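Local coordinates for protein probable glutaminase ybaS (Escherichia coli, PDB 1U60) that catalyses the hydrolysis of L-glutamine to L-glutamate and ammonium, working as a glutaminase of the serine beta-lactamase-like clan, at residues K69-L73 with P114-A120; A120-S125 with A188-Y192; L7-D12 with V52-G56; G275-F279 with M295-A300. The contacts are given in a common frame with arbitrary orientation. Residues are numbered along the deposited sequence.

Contact 1. Residues K69-L73 with P114-A120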
# COMPACT_ATOMS: atom_id res chain seq x y z
N LYS A 69 -10.66 3.30 -13.87
CA LYS A 69 -10.00 4.29 -13.00
C LYS A 69 -8.49 4.31 -13.26
O LYS A 69 -7.84 5.37 -13.20
CB LYS A 69 -10.31 4.07 -11.53
CG LYS A 69 -11.80 4.08 -11.22
CD LYS A 69 -12.01 3.69 -9.73
CE LYS A 69 -13.46 3.86 -9.30
NZ LYS A 69 -13.61 3.22 -7.92
N VAL A 70 -7.92 3.14 -13.60
CA VAL A 70 -6.47 3.03 -13.79
C VAL A 70 -6.13 3.78 -15.08
O VAL A 70 -5.11 4.50 -15.17
CB VAL A 70 -6.02 1.56 -13.83
CG1 VAL A 70 -4.57 1.45 -14.27
CG2 VAL A 70 -6.25 0.91 -12.50
N CYS A 71 -6.96 3.58 -16.11
CA CYS A 71 -6.65 4.18 -17.41
C CYS A 71 -6.77 5.71 -17.39
O CYS A 71 -5.96 6.42 -17.97
CB CYS A 71 -7.56 3.65 -18.51
SG CYS A 71 -7.64 1.82 -18.64
N THR A 72 -7.78 6.23 -16.71
CA THR A 72 -7.94 7.67 -16.69
C THR A 72 -6.87 8.30 -15.81
O THR A 72 -6.39 9.45 -16.09
CB THR A 72 -9.38 7.98 -16.23
OG1 THR A 72 -10.27 7.65 -17.33
CG2 THR A 72 -9.58 9.48 -15.90
N LEU A 73 -6.50 7.60 -14.73
CA LEU A 73 -5.38 8.05 -13.92
C LEU A 73 -4.14 8.17 -14.80
O LEU A 73 -3.35 9.11 -14.69
CB LEU A 73 -5.14 7.08 -12.77
CG LEU A 73 -3.88 7.29 -11.94
CD1 LEU A 73 -3.87 8.76 -11.42
CD2 LEU A 73 -3.73 6.29 -10.80
N PRO A 114 -7.43 8.47 -6.47
CA PRO A 114 -8.08 8.38 -7.81
C PRO A 114 -8.80 7.07 -8.06
O PRO A 114 -9.45 6.93 -9.05
CB PRO A 114 -6.92 8.46 -8.81
CG PRO A 114 -5.66 8.43 -8.00
CD PRO A 114 -5.97 8.54 -6.55
N LEU A 115 -8.65 6.12 -7.15
CA LEU A 115 -9.25 4.80 -7.30
C LEU A 115 -10.50 4.53 -6.48
O LEU A 115 -11.03 3.46 -6.59
CB LEU A 115 -8.22 3.68 -7.14
CG LEU A 115 -6.95 3.81 -7.96
CD1 LEU A 115 -6.05 2.57 -7.78
CD2 LEU A 115 -7.24 4.02 -9.48
N VAL A 116 -10.95 5.47 -5.63
CA VAL A 116 -12.31 5.39 -5.11
C VAL A 116 -13.21 6.20 -6.05
O VAL A 116 -12.71 6.94 -6.88
CB VAL A 116 -12.44 5.82 -3.66
CG1 VAL A 116 -11.51 4.94 -2.80
CG2 VAL A 116 -12.17 7.32 -3.51
N ASN A 117 -14.51 6.01 -5.99
CA ASN A 117 -15.37 6.67 -7.00
C ASN A 117 -15.19 8.21 -7.03
O ASN A 117 -15.14 8.83 -8.08
CB ASN A 117 -16.85 6.33 -6.74
CG ASN A 117 -17.26 4.96 -7.26
OD1 ASN A 117 -16.46 4.04 -7.39
ND2 ASN A 117 -18.58 4.80 -7.49
N ALA A 118 -15.12 8.82 -5.86
CA ALA A 118 -15.02 10.27 -5.77
C ALA A 118 -13.70 10.73 -6.43
O ALA A 118 -13.70 11.63 -7.26
CB ALA A 118 -15.08 10.70 -4.26
N GLY A 119 -12.59 10.08 -6.09
CA GLY A 119 -11.34 10.43 -6.71
C GLY A 119 -11.32 10.20 -8.21
O GLY A 119 -10.68 10.93 -8.95
N ALA A 120 -12.02 9.18 -8.67
CA ALA A 120 -12.00 8.82 -10.06
C ALA A 120 -12.79 9.84 -10.84
O ALA A 120 -12.39 10.25 -11.91
CB ALA A 120 -12.60 7.43 -10.25
O HOH W 1 -9.06 7.54 -11.80
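The polar part of this buried contact centres on the Lys69 ammonium group. The Lys69 side chain, extended beyond chi1, carries NZ across to the start of helix 117-126, where Lys69 NZ donates hydrogen bonds to Leu115 O (2.9 Å) and to Asn117 OD1 (3.0 Å); Tyr244 OH is a further hydrogen-bonding partner. A water lies 2.9 Å from Lys69 O and 2.8 Å from Pro114 O, filling the gap between the two backbones. Apolar packing accompanies these hydrogen bonds. The aliphatic part of Lys69 packs on both Ala120 (Lys69 CG to Ala120 CB, 3.6 Å) and Leu115 (Lys69 CB to Leu115 CD2, 3.7 Å), while one turn further on Leu73 CD1 meets Pro114 CG at 3.9 Å. Lys69 follows Ser66 by three positions, giving the SxxK motif of the beta-lactamase clan at the start of helix 68-80. With Ser66, Asn117 and Tyr244 all predicted to bind substrate, the arrangement is characteristic of the active site of serine-dependent glutaminases.

Contact 2. Residues A120-S125 with A188-Y192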
# COMPACT_ATOMS: atom_id res chain seq x y z
N ALA A 120 -12.02 9.18 -8.67
CA ALA A 120 -12.00 8.82 -10.06
C ALA A 120 -12.79 9.84 -10.84
O ALA A 120 -12.39 10.25 -11.91
CB ALA A 120 -12.60 7.43 -10.25
N ILE A 121 -13.92 10.27 -10.29
CA ILE A 121 -14.73 11.30 -10.95
C ILE A 121 -13.94 12.61 -11.05
O ILE A 121 -13.96 13.29 -12.09
CB ILE A 121 -16.07 11.48 -10.22
CG1 ILE A 121 -16.94 10.24 -10.43
CG2 ILE A 121 -16.83 12.70 -10.77
CD1 ILE A 121 -18.12 10.09 -9.47
N ALA A 122 -13.19 12.93 -10.01
CA ALA A 122 -12.28 14.10 -9.99
C ALA A 122 -11.14 13.95 -10.99
O ALA A 122 -10.81 14.94 -11.70
CB ALA A 122 -11.78 14.36 -8.63
N THR A 123 -10.61 12.74 -11.13
CA THR A 123 -9.51 12.48 -12.08
C THR A 123 -10.07 12.61 -13.53
O THR A 123 -9.45 13.20 -14.41
CB THR A 123 -8.91 11.14 -11.83
OG1 THR A 123 -8.45 11.05 -10.44
CG2 THR A 123 -7.69 10.90 -12.74
N THR A 124 -11.25 12.04 -13.80
CA THR A 124 -11.91 12.23 -15.08
C THR A 124 -12.08 13.72 -15.41
O THR A 124 -11.87 14.11 -16.55
CB THR A 124 -13.26 11.50 -15.06
OG1 THR A 124 -13.06 10.09 -14.98
CG2 THR A 124 -14.04 11.70 -16.36
N SER A 125 -12.40 14.54 -14.42
CA SER A 125 -12.60 15.98 -14.62
C SER A 125 -11.30 16.76 -14.83
O SER A 125 -11.34 17.90 -15.33
CB SER A 125 -13.33 16.61 -13.40
OG SER A 125 -12.44 16.88 -12.30
N ALA A 188 -18.40 15.65 -15.90
CA ALA A 188 -17.53 14.69 -15.24
C ALA A 188 -18.26 13.39 -14.94
O ALA A 188 -17.72 12.29 -15.15
CB ALA A 188 -16.95 15.26 -13.97
N CYS A 189 -19.49 13.50 -14.47
CA CYS A 189 -20.25 12.32 -14.07
C CYS A 189 -20.57 11.51 -15.33
O CYS A 189 -20.43 10.30 -15.35
CB CYS A 189 -21.49 12.74 -13.28
SG CYS A 189 -22.46 11.33 -12.65
N ASP A 190 -20.98 12.18 -16.39
CA ASP A 190 -21.31 11.51 -17.63
C ASP A 190 -20.08 10.73 -18.14
O ASP A 190 -20.19 9.56 -18.45
CB ASP A 190 -21.78 12.59 -18.63
CG ASP A 190 -21.98 12.09 -20.05
OD1 ASP A 190 -21.98 10.86 -20.37
OD2 ASP A 190 -22.16 12.93 -20.95
N VAL A 191 -18.95 11.38 -18.25
CA VAL A 191 -17.80 10.72 -18.87
C VAL A 191 -17.31 9.58 -17.99
O VAL A 191 -16.93 8.54 -18.50
CB VAL A 191 -16.71 11.69 -19.24
CG1 VAL A 191 -15.52 11.00 -19.84
CG2 VAL A 191 -17.28 12.67 -20.28
N TYR A 192 -17.34 9.80 -16.68
CA TYR A 192 -16.95 8.75 -15.74
C TYR A 192 -17.83 7.50 -15.98
O TYR A 192 -17.36 6.37 -16.02
CB TYR A 192 -17.04 9.22 -14.28
CG TYR A 192 -16.71 8.05 -13.38
CD1 TYR A 192 -15.42 7.57 -13.34
CD2 TYR A 192 -17.71 7.33 -12.70
CE1 TYR A 192 -15.09 6.49 -12.63
CE2 TYR A 192 -17.36 6.21 -11.95
CZ TYR A 192 -16.04 5.80 -11.93
OH TYR A 192 -15.63 4.66 -11.30
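Helices 117-126 and 185-195 cross almost at right angles, their short segments 102° apart with axes 8.7 Å from each other at closest approach. At the beginning of the first segment, Ala120 directs its methyl group to the Tyr192 ring, with CB 3.6 Å from Tyr192 CE1. Ile121 follows and covers one face of that ring: its CG1 lies 4.0 Å from the ring centroid, 27° off the normal, a CH-pi contact, while Ile121 CG2 reaches Ala188 CB at 4.1 Å. Ile121 also touches Asn168 of helix 166-178. A turn after Ala120, Thr124 points toward the partner helix. Its OG1 donates to Ala120 O (3.1 Å) and lies at the ring edge, 3.8 Å from Tyr192 CD1; Thr124 CG2 meets Val191 CG1, also at 3.8 Å. Finally, Ser125 CB packs on Ala188 CB at 3.9 Å, the small residues letting the CA atoms of Ser125 and Ala188 approach to 5.1 Å. Ser125 OG donates a hydrogen bond back to Ala122 O (2.6 Å). The interface is thus a close helix crossing in the mainly helical part of the fold, consistent with Tyr192, a predicted substrate-binding residue beside Lys69, Asn117 and Asn168, forming part of the wall of the predicted substrate site.

Contact 3. Residues L7-D12 with V52-G56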
# COMPACT_ATOMS: atom_id res chain seq x y z
N LEU A 7 4.68 -20.84 -17.88
CA LEU A 7 3.64 -19.81 -17.87
C LEU A 7 2.28 -20.39 -18.29
O LEU A 7 1.26 -20.13 -17.64
CB LEU A 7 4.03 -18.65 -18.80
CG LEU A 7 4.81 -17.48 -18.18
CD1 LEU A 7 5.94 -17.82 -17.31
CD2 LEU A 7 5.28 -16.59 -19.32
N GLN A 8 2.26 -21.21 -19.34
CA GLN A 8 1.03 -21.83 -19.74
C GLN A 8 0.56 -22.79 -18.62
O GLN A 8 -0.61 -22.85 -18.34
CB GLN A 8 1.17 -22.58 -21.06
CG GLN A 8 -0.16 -23.18 -21.50
CD GLN A 8 -1.15 -22.12 -21.97
OE1 GLN A 8 -2.30 -22.07 -21.53
NE2 GLN A 8 -0.71 -21.28 -22.87
N GLN A 9 1.49 -23.51 -17.99
CA GLN A 9 1.12 -24.39 -16.87
C GLN A 9 0.52 -23.64 -15.71
O GLN A 9 -0.39 -24.11 -15.07
CB GLN A 9 2.34 -25.16 -16.32
CG GLN A 9 2.79 -26.33 -17.17
CD GLN A 9 4.01 -27.02 -16.58
OE1 GLN A 9 4.20 -27.01 -15.33
NE2 GLN A 9 4.84 -27.62 -17.44
N ALA A 10 1.06 -22.46 -15.42
CA ALA A 10 0.55 -21.64 -14.35
C ALA A 10 -0.87 -21.19 -14.58
O ALA A 10 -1.67 -21.33 -13.69
CB ALA A 10 1.47 -20.45 -14.07
N VAL A 11 -1.22 -20.68 -15.78
CA VAL A 11 -2.59 -20.28 -16.03
C VAL A 11 -3.53 -21.51 -16.09
O VAL A 11 -4.66 -21.41 -15.65
CB VAL A 11 -2.85 -19.40 -17.32
CG1 VAL A 11 -2.03 -18.09 -17.22
CG2 VAL A 11 -2.54 -20.10 -18.58
N ASP A 12 -3.07 -22.60 -16.70
CA ASP A 12 -3.83 -23.87 -16.69
C ASP A 12 -4.17 -24.38 -15.30
O ASP A 12 -5.33 -24.70 -15.01
CB ASP A 12 -3.08 -24.95 -17.49
CG ASP A 12 -3.15 -24.71 -19.01
OD1 ASP A 12 -3.89 -23.82 -19.45
OD2 ASP A 12 -2.52 -25.40 -19.84
N VAL A 52 1.46 -14.35 -24.93
CA VAL A 52 0.13 -14.41 -24.34
C VAL A 52 -0.19 -15.84 -24.00
O VAL A 52 -0.04 -16.71 -24.85
CB VAL A 52 -0.97 -13.88 -25.31
CG1 VAL A 52 -2.33 -14.00 -24.67
CG2 VAL A 52 -0.69 -12.46 -25.71
N TYR A 53 -0.64 -16.08 -22.78
CA TYR A 53 -0.99 -17.41 -22.28
C TYR A 53 -2.33 -17.29 -21.58
O TYR A 53 -2.50 -16.41 -20.72
CB TYR A 53 0.03 -17.93 -21.26
CG TYR A 53 1.41 -17.91 -21.81
CD1 TYR A 53 1.87 -18.96 -22.63
CD2 TYR A 53 2.24 -16.80 -21.64
CE1 TYR A 53 3.14 -18.90 -23.23
CE2 TYR A 53 3.49 -16.74 -22.22
CZ TYR A 53 3.95 -17.79 -23.00
OH TYR A 53 5.18 -17.71 -23.59
N SER A 54 -3.28 -18.16 -21.88
CA SER A 54 -4.57 -18.08 -21.19
C SER A 54 -5.26 -19.40 -21.04
O SER A 54 -4.87 -20.39 -21.65
CB SER A 54 -5.48 -17.08 -21.90
OG SER A 54 -6.10 -17.68 -23.04
N ALA A 55 -6.28 -19.39 -20.19
CA ALA A 55 -7.14 -20.54 -19.93
C ALA A 55 -8.53 -20.04 -19.66
O ALA A 55 -8.72 -18.92 -19.16
CB ALA A 55 -6.63 -21.34 -18.70
N GLY A 56 -9.53 -20.84 -20.03
CA GLY A 56 -10.91 -20.47 -19.83
C GLY A 56 -11.45 -19.58 -20.90
O GLY A 56 -10.95 -19.52 -22.04
O HOH W 2 -5.47 -23.63 -21.56
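Leu7 lies over one face of the Tyr53 ring, with its CB 4.0 Å from the ring centroid and only 15° off the normal, a well-centred CH-pi contact; Leu7 CD2 comes as near as 3.4 Å to Tyr53 CE2. The Gln8 side chain curls alongside the edge of the same ring. One turn on, Val11 packs against the strand itself, its CG2 lying 4.3 Å from both Tyr53 CB and Ala55 CB and 3.7 Å from the carbonyl carbon Ser54 C. Tyr53 and Ala55 point toward the helix, whereas Ser54 between them turns to the other face of the sheet, where it touches Ile203 of helix 202-213. The helix segment runs at just 24° to the strand, so the side chains one turn apart follow the strand's direction. Strand 52-56 is an edge strand of the five-stranded antiparallel sheet, and Leu7 and Val11 extend inward to Ile45 on its neighbour. At the border, water 2 donates to Asp12 OD1 (2.6 Å) and weakly to Ser54 O (3.3 Å). The chemistry implies an N-terminal helix held to the sheet edge mainly by apolar packing, with polar groups and solvent gathered along its margin.

Contact 4. Residues G275-F279 with M295-A300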
# COMPACT_ATOMS: atom_id res chain seq x y z
N GLY A 275 1.73 -8.66 -17.08
CA GLY A 275 0.39 -8.48 -16.55
C GLY A 275 -0.29 -9.81 -16.33
O GLY A 275 -0.13 -10.72 -17.15
N ILE A 276 -1.04 -9.92 -15.24
CA ILE A 276 -1.82 -11.11 -14.95
C ILE A 276 -3.23 -10.64 -14.72
O ILE A 276 -3.51 -9.72 -13.96
CB ILE A 276 -1.33 -11.86 -13.68
CG1 ILE A 276 0.17 -12.08 -13.71
CG2 ILE A 276 -2.14 -13.19 -13.41
CD1 ILE A 276 0.78 -12.52 -12.32
N ALA A 277 -4.16 -11.30 -15.36
CA ALA A 277 -5.56 -10.92 -15.16
C ALA A 277 -6.44 -12.15 -15.08
O ALA A 277 -6.12 -13.22 -15.60
CB ALA A 277 -6.04 -10.03 -16.25
N ALA A 278 -7.59 -11.96 -14.46
CA ALA A 278 -8.65 -12.99 -14.50
C ALA A 278 -10.00 -12.37 -14.47
O ALA A 278 -10.14 -11.20 -14.19
CB ALA A 278 -8.47 -13.93 -13.31
N PHE A 279 -11.03 -13.19 -14.74
CA PHE A 279 -12.38 -12.77 -14.75
C PHE A 279 -13.27 -13.89 -14.29
O PHE A 279 -13.10 -15.05 -14.70
CB PHE A 279 -12.73 -12.33 -16.18
CG PHE A 279 -14.17 -12.47 -16.55
CD1 PHE A 279 -15.13 -11.64 -16.02
CD2 PHE A 279 -14.55 -13.40 -17.53
CE1 PHE A 279 -16.44 -11.76 -16.38
CE2 PHE A 279 -15.85 -13.52 -17.93
CZ PHE A 279 -16.81 -12.70 -17.37
N MET A 295 -7.57 -16.92 -8.91
CA MET A 295 -6.83 -17.35 -10.08
C MET A 295 -5.58 -16.45 -10.29
O MET A 295 -4.52 -16.94 -10.62
CB MET A 295 -7.74 -17.36 -11.33
CG MET A 295 -8.68 -18.57 -11.31
SD MET A 295 -9.62 -18.69 -12.88
CE MET A 295 -10.70 -17.49 -12.73
N VAL A 296 -5.71 -15.13 -10.12
CA VAL A 296 -4.55 -14.24 -10.24
C VAL A 296 -3.53 -14.53 -9.13
O VAL A 296 -2.33 -14.63 -9.42
CB VAL A 296 -4.97 -12.77 -10.20
CG1 VAL A 296 -3.77 -11.88 -10.04
CG2 VAL A 296 -5.77 -12.37 -11.52
N ALA A 297 -4.00 -14.65 -7.89
CA ALA A 297 -3.11 -15.00 -6.79
C ALA A 297 -2.38 -16.30 -7.05
O ALA A 297 -1.20 -16.44 -6.76
CB ALA A 297 -3.91 -15.08 -5.47
N SER A 298 -3.10 -17.28 -7.60
CA SER A 298 -2.49 -18.58 -7.89
C SER A 298 -1.33 -18.47 -8.90
O SER A 298 -0.25 -18.98 -8.68
CB SER A 298 -3.54 -19.55 -8.41
OG SER A 298 -2.89 -20.78 -8.76
N VAL A 299 -1.54 -17.74 -10.00
CA VAL A 299 -0.49 -17.58 -10.98
C VAL A 299 0.73 -16.92 -10.32
O VAL A 299 1.88 -17.37 -10.48
CB VAL A 299 -1.00 -16.76 -12.19
CG1 VAL A 299 0.17 -16.40 -13.19
CG2 VAL A 299 -2.10 -17.50 -12.95
N ALA A 300 0.47 -15.85 -9.56
CA ALA A 300 1.54 -15.08 -8.97
C ALA A 300 2.29 -15.97 -7.96
O ALA A 300 3.53 -15.94 -7.90
CB ALA A 300 1.01 -13.82 -8.28
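Strand 274-279 is the middle strand of the five-stranded antiparallel sheet of the beta-lactamase-like fold, and the C-terminal helix 290-303 covers one of its faces. The segments run roughly antiparallel, at 149°, with axes 7.8 Å apart. Ile276, which loses the most surface here, points toward the helix and spreads across a whole turn of it: CG2 lies 4.0 Å from Val296 CG1 and 3.9 Å from Val299 CB, and CD1 reaches Ala300 CB at 4.3 Å. Ala278, two residues on and on the same face, is small enough to let the helix close in, its CB lying 4.0 Å from Met295 CB. Ala277 and Phe279 alternate to the opposite face, where Phe279 stacks on Phe62 and Ala277 meets helix 202-213. Val296 sits between Ile276 and Ala278 and presses onto the strand backbone: its CG2 is 3.6 Å from Ala278 CB, 3.6 Å from Ala277 C and 3.5 Å from Ala278 N.

How the contacts relate
The four contacts fall into two groups. Contacts 1 and 2 share Ala120 and helix 117-126 and touch directly, Lys69 CE lying 3.1 Å from Tyr192 OH; both are buried and belong to the predicted substrate site. Contacts 3 and 4, centred 10 Å apart, lay the N- and C-terminal helices on one face of the same sheet, and meet where Val299 CG2 approaches Ala10 O at 3.9 Å. Contact 4 is buried at the middle strand and apolar, whereas contact 3, at the edge strand, is partly exposed and has a water joining its segments, weakly on the strand side. Hydrogen bonds from a side chain and a buried water mark contact 1; contact 2, some 28 Å from contact 4 between centres, relies on packing.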